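Aminoacyl-histidine dipeptidase (Vibrio alginolyticus, PDB 3MRU) probably hydrolyses dipeptides, as a zinc-dependent metallopeptidase of the M20C family. Local coordinates at residues 401-415 with 439-453. Residues are numbered along the deposited sequence; the frame is centred on the assembly and turned at random.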
loop_
_atom_site.group_PDB
_atom_site.type_symbol
_atom_site.label_atom_id
_atom_site.label_comp_id
_atom_site.label_asym_id
_atom_site.label_seq_id
_atom_site.Cartn_x
_atom_site.Cartn_y
_atom_site.Cartn_z
ATOM N N PRO A 401 -4.099 7.449 -7.675
ATOM C CA PRO A 401 -4.833 6.595 -8.606
ATOM C C PRO A 401 -4.691 5.105 -8.348
ATOM O O PRO A 401 -3.687 4.649 -7.815
ATOM C CB PRO A 401 -4.214 6.943 -9.961
ATOM C CG PRO A 401 -2.885 7.525 -9.631
ATOM C CD PRO A 401 -3.034 8.217 -8.341
ATOM N N GLY A 402 -5.726 4.362 -8.725
ATOM C CA GLY A 402 -5.728 2.911 -8.632
ATOM C C GLY A 402 -5.470 2.320 -10.000
ATOM O O GLY A 402 -5.387 3.056 -10.988
ATOM N N TRP A 403 -5.357 0.994 -10.049
ATOM C CA TRP A 403 -5.046 0.262 -11.265
ATOM C C TRP A 403 -6.109 -0.827 -11.497
ATOM O O TRP A 403 -6.077 -1.879 -10.840
ATOM C CB TRP A 403 -3.631 -0.317 -11.121
ATOM C CG TRP A 403 -3.156 -1.301 -12.173
ATOM C CD1 TRP A 403 -3.570 -1.409 -13.483
ATOM C CD2 TRP A 403 -2.126 -2.283 -12.004
ATOM N NE1 TRP A 403 -2.892 -2.422 -14.112
ATOM C CE2 TRP A 403 -1.992 -2.970 -13.236
ATOM C CE3 TRP A 403 -1.308 -2.657 -10.922
ATOM C CZ2 TRP A 403 -1.072 -4.006 -13.418
ATOM C CZ3 TRP A 403 -0.403 -3.689 -11.097
ATOM C CH2 TRP A 403 -0.288 -4.349 -12.342
ATOM N N LYS A 404 -7.047 -0.580 -12.421
ATOM C CA LYS A 404 -8.146 -1.525 -12.625
ATOM C C LYS A 404 -7.705 -2.783 -13.361
ATOM O O LYS A 404 -7.098 -2.699 -14.422
ATOM C CB LYS A 404 -9.382 -0.856 -13.275
ATOM C CG LYS A 404 -9.484 -0.845 -14.822
ATOM C CD LYS A 404 -10.667 0.004 -15.321
ATOM C CE LYS A 404 -10.495 1.461 -14.875
ATOM N NZ LYS A 404 -11.394 2.444 -15.555
ATOM N N PRO A 405 -7.992 -3.958 -12.787
ATOM C CA PRO A 405 -7.617 -5.213 -13.431
ATOM C C PRO A 405 -8.505 -5.606 -14.629
ATOM O O PRO A 405 -9.713 -5.787 -14.493
ATOM C CB PRO A 405 -7.729 -6.235 -12.292
ATOM C CG PRO A 405 -8.737 -5.672 -11.364
ATOM C CD PRO A 405 -8.672 -4.171 -11.499
ATOM N N ASP A 406 -7.884 -5.727 -15.796
ATOM C CA ASP A 406 -8.545 -6.229 -17.001
ATOM C C ASP A 406 -8.292 -7.726 -17.179
ATOM O O ASP A 406 -7.154 -8.149 -17.416
ATOM C CB ASP A 406 -8.054 -5.471 -18.234
ATOM C CG ASP A 406 -8.511 -6.115 -19.540
ATOM O OD1 ASP A 406 -9.696 -6.549 -19.627
ATOM O OD2 ASP A 406 -7.679 -6.185 -20.480
ATOM N N ALA A 407 -9.361 -8.514 -17.085
ATOM C CA ALA A 407 -9.252 -9.965 -17.174
ATOM C C ALA A 407 -8.908 -10.461 -18.569
ATOM O O ALA A 407 -9.472 -10.007 -19.574
ATOM C CB ALA A 407 -10.525 -10.622 -16.754
ATOM N N ASP A 408 -7.949 -11.383 -18.596
ATOM C CA ASP A 408 -7.315 -11.877 -19.815
ATOM C C ASP A 408 -6.934 -10.766 -20.801
ATOM O O ASP A 408 -7.150 -10.882 -22.014
ATOM C CB ASP A 408 -8.106 -13.001 -20.496
ATOM C CG ASP A 408 -7.244 -14.237 -20.754
ATOM O OD1 ASP A 408 -6.312 -14.493 -19.946
ATOM O OD2 ASP A 408 -7.495 -14.952 -21.752
ATOM N N SER A 409 -6.372 -9.688 -20.257
ATOM C CA SER A 409 -5.588 -8.755 -21.044
ATOM C C SER A 409 -4.526 -9.601 -21.729
ATOM O O SER A 409 -4.177 -10.699 -21.243
ATOM C CB SER A 409 -4.946 -7.696 -20.142
ATOM O OG SER A 409 -3.917 -8.259 -19.336
ATOM N N GLU A 410 -4.018 -9.083 -22.849
ATOM C CA GLU A 410 -2.933 -9.721 -23.612
ATOM C C GLU A 410 -1.780 -10.290 -22.780
ATOM O O GLU A 410 -1.450 -11.484 -22.856
ATOM C CB GLU A 410 -2.266 -8.675 -24.524
ATOM C CG GLU A 410 -3.185 -7.986 -25.544
ATOM C CD GLU A 410 -2.420 -7.020 -26.457
ATOM O OE1 GLU A 410 -1.782 -6.064 -25.943
ATOM O OE2 GLU A 410 -2.461 -7.216 -27.693
ATOM N N ILE A 411 -1.212 -9.397 -21.962
ATOM C CA ILE A 411 0.042 -9.609 -21.237
ATOM C C ILE A 411 -0.178 -10.486 -20.002
ATOM O O ILE A 411 0.622 -11.372 -19.716
ATOM C CB ILE A 411 0.797 -8.266 -20.928
ATOM C CG1 ILE A 411 2.330 -8.445 -20.954
ATOM C CG2 ILE A 411 0.230 -7.521 -19.714
ATOM C CD1 ILE A 411 2.907 -9.342 -19.852
ATOM N N MET A 412 -1.276 -10.274 -19.293
ATOM C CA MET A 412 -1.602 -11.162 -18.201
ATOM C C MET A 412 -1.732 -12.586 -18.714
ATOM O O MET A 412 -1.200 -13.512 -18.105
ATOM C CB MET A 412 -2.891 -10.722 -17.505
ATOM C CG MET A 412 -3.076 -11.338 -16.106
ATOM S SD MET A 412 -1.549 -11.402 -15.100
ATOM C CE MET A 412 -0.931 -9.718 -15.241
ATOM N N ALA A 413 -2.432 -12.731 -19.843
ATOM C CA ALA A 413 -2.704 -14.032 -20.446
ATOM C C ALA A 413 -1.405 -14.712 -20.812
ATOM O O ALA A 413 -1.156 -15.867 -20.436
ATOM C CB ALA A 413 -3.572 -13.873 -21.677
ATOM N N ILE A 414 -0.575 -13.967 -21.537
ATOM C CA ILE A 414 0.742 -14.434 -21.941
ATOM C C ILE A 414 1.530 -14.879 -20.731
ATOM O O ILE A 414 1.815 -16.064 -20.581
ATOM C CB ILE A 414 1.497 -13.363 -22.702
ATOM C CG1 ILE A 414 0.840 -13.185 -24.063
ATOM C CG2 ILE A 414 2.938 -13.760 -22.869
ATOM C CD1 ILE A 414 0.816 -14.408 -25.035
ATOM N N PHE A 415 1.836 -13.927 -19.856
ATOM C CA PHE A 415 2.592 -14.202 -18.665
ATOM C C PHE A 415 2.092 -15.480 -18.033
ATOM O O PHE A 415 2.872 -16.354 -17.684
ATOM C CB PHE A 415 2.462 -13.047 -17.681
ATOM C CG PHE A 415 3.314 -13.201 -16.458
ATOM C CD1 PHE A 415 2.979 -14.111 -15.468
ATOM C CD2 PHE A 415 4.450 -12.427 -16.297
ATOM C CE1 PHE A 415 3.763 -14.254 -14.360
ATOM C CE2 PHE A 415 5.240 -12.558 -15.183
ATOM C CZ PHE A 415 4.896 -13.478 -14.212
ATOM N N GLY A 439 0.564 1.820 -10.313
ATOM C CA GLY A 439 -0.775 2.391 -10.284
ATOM C C GLY A 439 -0.738 3.769 -10.915
ATOM O O GLY A 439 -1.396 4.010 -11.942
ATOM N N LEU A 440 0.063 4.657 -10.316
ATOM C CA LEU A 440 0.219 6.022 -10.794
ATOM C C LEU A 440 0.481 6.052 -12.287
ATOM O O LEU A 440 0.197 7.049 -12.952
ATOM C CB LEU A 440 1.327 6.743 -10.039
ATOM C CG LEU A 440 1.014 7.173 -8.605
ATOM C CD1 LEU A 440 0.768 5.992 -7.695
ATOM C CD2 LEU A 440 2.117 8.047 -8.021
ATOM N N PHE A 441 0.994 4.943 -12.815
ATOM C CA PHE A 441 1.275 4.841 -14.249
ATOM C C PHE A 441 0.019 4.833 -15.076
ATOM O O PHE A 441 0.090 5.102 -16.272
ATOM C CB PHE A 441 2.109 3.600 -14.617
ATOM C CG PHE A 441 3.499 3.594 -14.036
ATOM C CD1 PHE A 441 4.145 2.394 -13.803
ATOM C CD2 PHE A 441 4.155 4.780 -13.720
ATOM C CE1 PHE A 441 5.407 2.374 -13.265
ATOM C CE2 PHE A 441 5.413 4.768 -13.177
ATOM C CZ PHE A 441 6.044 3.564 -12.945
ATOM N N LYS A 442 -1.119 4.510 -14.455
ATOM C CA LYS A 442 -2.383 4.483 -15.191
ATOM C C LYS A 442 -3.015 5.852 -15.396
ATOM O O LYS A 442 -3.891 5.985 -16.252
ATOM C CB LYS A 442 -3.434 3.584 -14.528
ATOM C CG LYS A 442 -3.297 2.096 -14.852
ATOM C CD LYS A 442 -3.446 1.790 -16.337
ATOM C CE LYS A 442 -4.848 1.343 -16.696
ATOM N NZ LYS A 442 -4.857 0.491 -17.925
ATOM N N GLU A 443 -2.556 6.867 -14.651
ATOM C CA GLU A 443 -3.064 8.237 -14.842
ATOM C C GLU A 443 -2.885 8.694 -16.307
ATOM O O GLU A 443 -3.880 8.913 -17.008
ATOM C CB GLU A 443 -2.353 9.251 -13.922
ATOM C CG GLU A 443 -3.244 10.434 -13.472
ATOM C CD GLU A 443 -4.105 11.041 -14.608
ATOM O OE1 GLU A 443 -3.545 11.783 -15.458
ATOM O OE2 GLU A 443 -5.341 10.777 -14.642
ATOM N N PRO A 444 -1.628 8.831 -16.786
ATOM C CA PRO A 444 -1.463 8.917 -18.251
ATOM C C PRO A 444 -1.302 7.476 -18.719
ATOM O O PRO A 444 -1.027 6.610 -17.892
ATOM C CB PRO A 444 -0.154 9.694 -18.418
ATOM C CG PRO A 444 0.067 10.383 -17.055
ATOM C CD PRO A 444 -0.484 9.407 -16.078
ATOM N N TYR A 445 -1.476 7.211 -20.014
ATOM C CA TYR A 445 -1.420 5.829 -20.545
ATOM C C TYR A 445 -2.417 4.822 -19.894
ATOM O O TYR A 445 -2.020 3.694 -19.548
ATOM C CB TYR A 445 0.007 5.230 -20.460
ATOM C CG TYR A 445 1.163 6.147 -20.819
ATOM C CD1 TYR A 445 1.540 6.344 -22.155
ATOM C CD2 TYR A 445 1.909 6.782 -19.819
ATOM C CE1 TYR A 445 2.613 7.176 -22.489
ATOM C CE2 TYR A 445 2.977 7.610 -20.137
ATOM C CZ TYR A 445 3.328 7.809 -21.471
ATOM O OH TYR A 445 4.391 8.640 -21.777
ATOM N N PRO A 446 -3.702 5.215 -19.706
ATOM C CA PRO A 446 -4.672 4.181 -19.304
ATOM C C PRO A 446 -4.724 3.070 -20.338
ATOM O O PRO A 446 -4.945 1.910 -19.981
ATOM C CB PRO A 446 -6.018 4.928 -19.268
ATOM C CG PRO A 446 -5.792 6.211 -19.994
ATOM C CD PRO A 446 -4.338 6.544 -19.809
ATOM N N ASN A 447 -4.462 3.417 -21.594
ATOM C CA ASN A 447 -4.402 2.430 -22.660
ATOM C C ASN A 447 -3.449 1.290 -22.305
ATOM O O ASN A 447 -3.722 0.129 -22.614
ATOM C CB ASN A 447 -3.973 3.085 -23.974
ATOM C CG ASN A 447 -4.923 4.181 -24.416
ATOM O OD1 ASN A 447 -6.030 4.306 -23.893
ATOM N ND2 ASN A 447 -4.493 4.982 -25.383
ATOM N N MET A 448 -2.335 1.619 -21.654
ATOM C CA MET A 448 -1.372 0.591 -21.257
ATOM C C MET A 448 -1.859 -0.320 -20.159
ATOM O O MET A 448 -2.233 0.139 -19.082
ATOM C CB MET A 448 -0.074 1.219 -20.780
ATOM C CG MET A 448 0.845 1.627 -21.886
ATOM S SD MET A 448 2.497 1.139 -21.419
ATOM C CE MET A 448 2.873 2.340 -20.132
ATOM N N ASP A 449 -1.835 -1.617 -20.433
ATOM C CA ASP A 449 -2.005 -2.623 -19.386
ATOM C C ASP A 449 -0.600 -2.987 -18.947
ATOM O O ASP A 449 0.377 -2.526 -19.554
ATOM C CB ASP A 449 -2.664 -3.881 -19.946
ATOM C CG ASP A 449 -1.832 -4.527 -21.048
ATOM O OD1 ASP A 449 -1.119 -3.772 -21.776
ATOM O OD2 ASP A 449 -1.895 -5.789 -21.185
ATOM N N MET A 450 -0.493 -3.828 -17.921
ATOM C CA MET A 450 0.797 -4.104 -17.329
ATOM C C MET A 450 0.809 -5.219 -16.305
ATOM O O MET A 450 -0.222 -5.813 -15.985
ATOM C CB MET A 450 1.366 -2.826 -16.707
ATOM C CG MET A 450 0.412 -2.041 -15.843
ATOM S SD MET A 450 1.008 -0.363 -15.563
ATOM C CE MET A 450 0.774 0.326 -17.216
ATOM N N VAL A 451 2.014 -5.501 -15.820
ATOM C CA VAL A 451 2.263 -6.584 -14.892
ATOM C C VAL A 451 3.372 -6.161 -13.964
ATOM O O VAL A 451 4.199 -5.333 -14.310
ATOM C CB VAL A 451 2.716 -7.900 -15.588
ATOM C CG1 VAL A 451 2.435 -9.085 -14.693
ATOM C CG2 VAL A 451 2.008 -8.113 -16.879
ATOM N N SER A 452 3.379 -6.765 -12.789
ATOM C CA SER A 452 4.391 -6.541 -11.809
ATOM C C SER A 452 4.745 -7.873 -11.159
ATOM O O SER A 452 3.912 -8.502 -10.525
ATOM C CB SER A 452 3.892 -5.531 -10.774
ATOM O OG SER A 452 4.369 -5.836 -9.464
ATOM N N PHE A 453 5.994 -8.284 -11.328
ATOM C CA PHE A 453 6.547 -9.484 -10.701
ATOM C C PHE A 453 8.059 -9.286 -10.534
ATOM O O PHE A 453 8.679 -8.505 -11.278
ATOM C CB PHE A 453 6.554 -10.617 -11.711
ATOM C CG PHE A 453 7.362 -10.301 -12.930
ATOM C CD1 PHE A 453 6.988 -9.256 -13.772
ATOM C CD2 PHE A 453 8.514 -11.006 -13.216
ATOM C CE1 PHE A 453 7.744 -8.932 -14.899
ATOM C CE2 PHE A 453 9.273 -10.696 -14.336
ATOM C CZ PHE A 453 8.892 -9.660 -15.182
#
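Helix 410-415 runs beside strand 449-452, their axes 7.8 Å apart at closest and 37° from parallel, while the loop before the helix brings W403 close to G439, with CA atoms 4.9 Å apart. W403, its CG anti to the backbone N (chi1 171°), swings its indole toward the strand, where the M450 carbonyl O meets the ring edge in plane, 3.3 Å from CZ2. The M450 chain lies against the same ring, CG touching CZ2 and CE2, and its SD stands above the five-membered ring, 4.9 Å from the centroid, a distant Met-aromatic contact. K442 passes W403 CD1 with its CG; its bent chain then turns NZ to hydrogen-bond M448 O from above the carbonyl plane, tying K442 to the loop that follows it. P401 CG packs on L440, 3.6 Å from CA. The D449 carboxylate lies beside I411 CG2 and near OG of S409, the N-cap, which accepts a weak bond from M412 N. I411 CD1 meets V451 CG2, and M412 CE lies 3.5 Å from V451 CG1. The F415 edge points at the F453 face in a T-shaped pair, centroids 5.4 Å apart and planes at 66°. Helix 410-415 packs on the outermost strand 449-452 of the six-stranded sheet and, through I411, reaches the next strand, 168-171. The carboxylates of E410 and D406 and the helix N-terminus would probably pull the D449 ionisation in opposite directions.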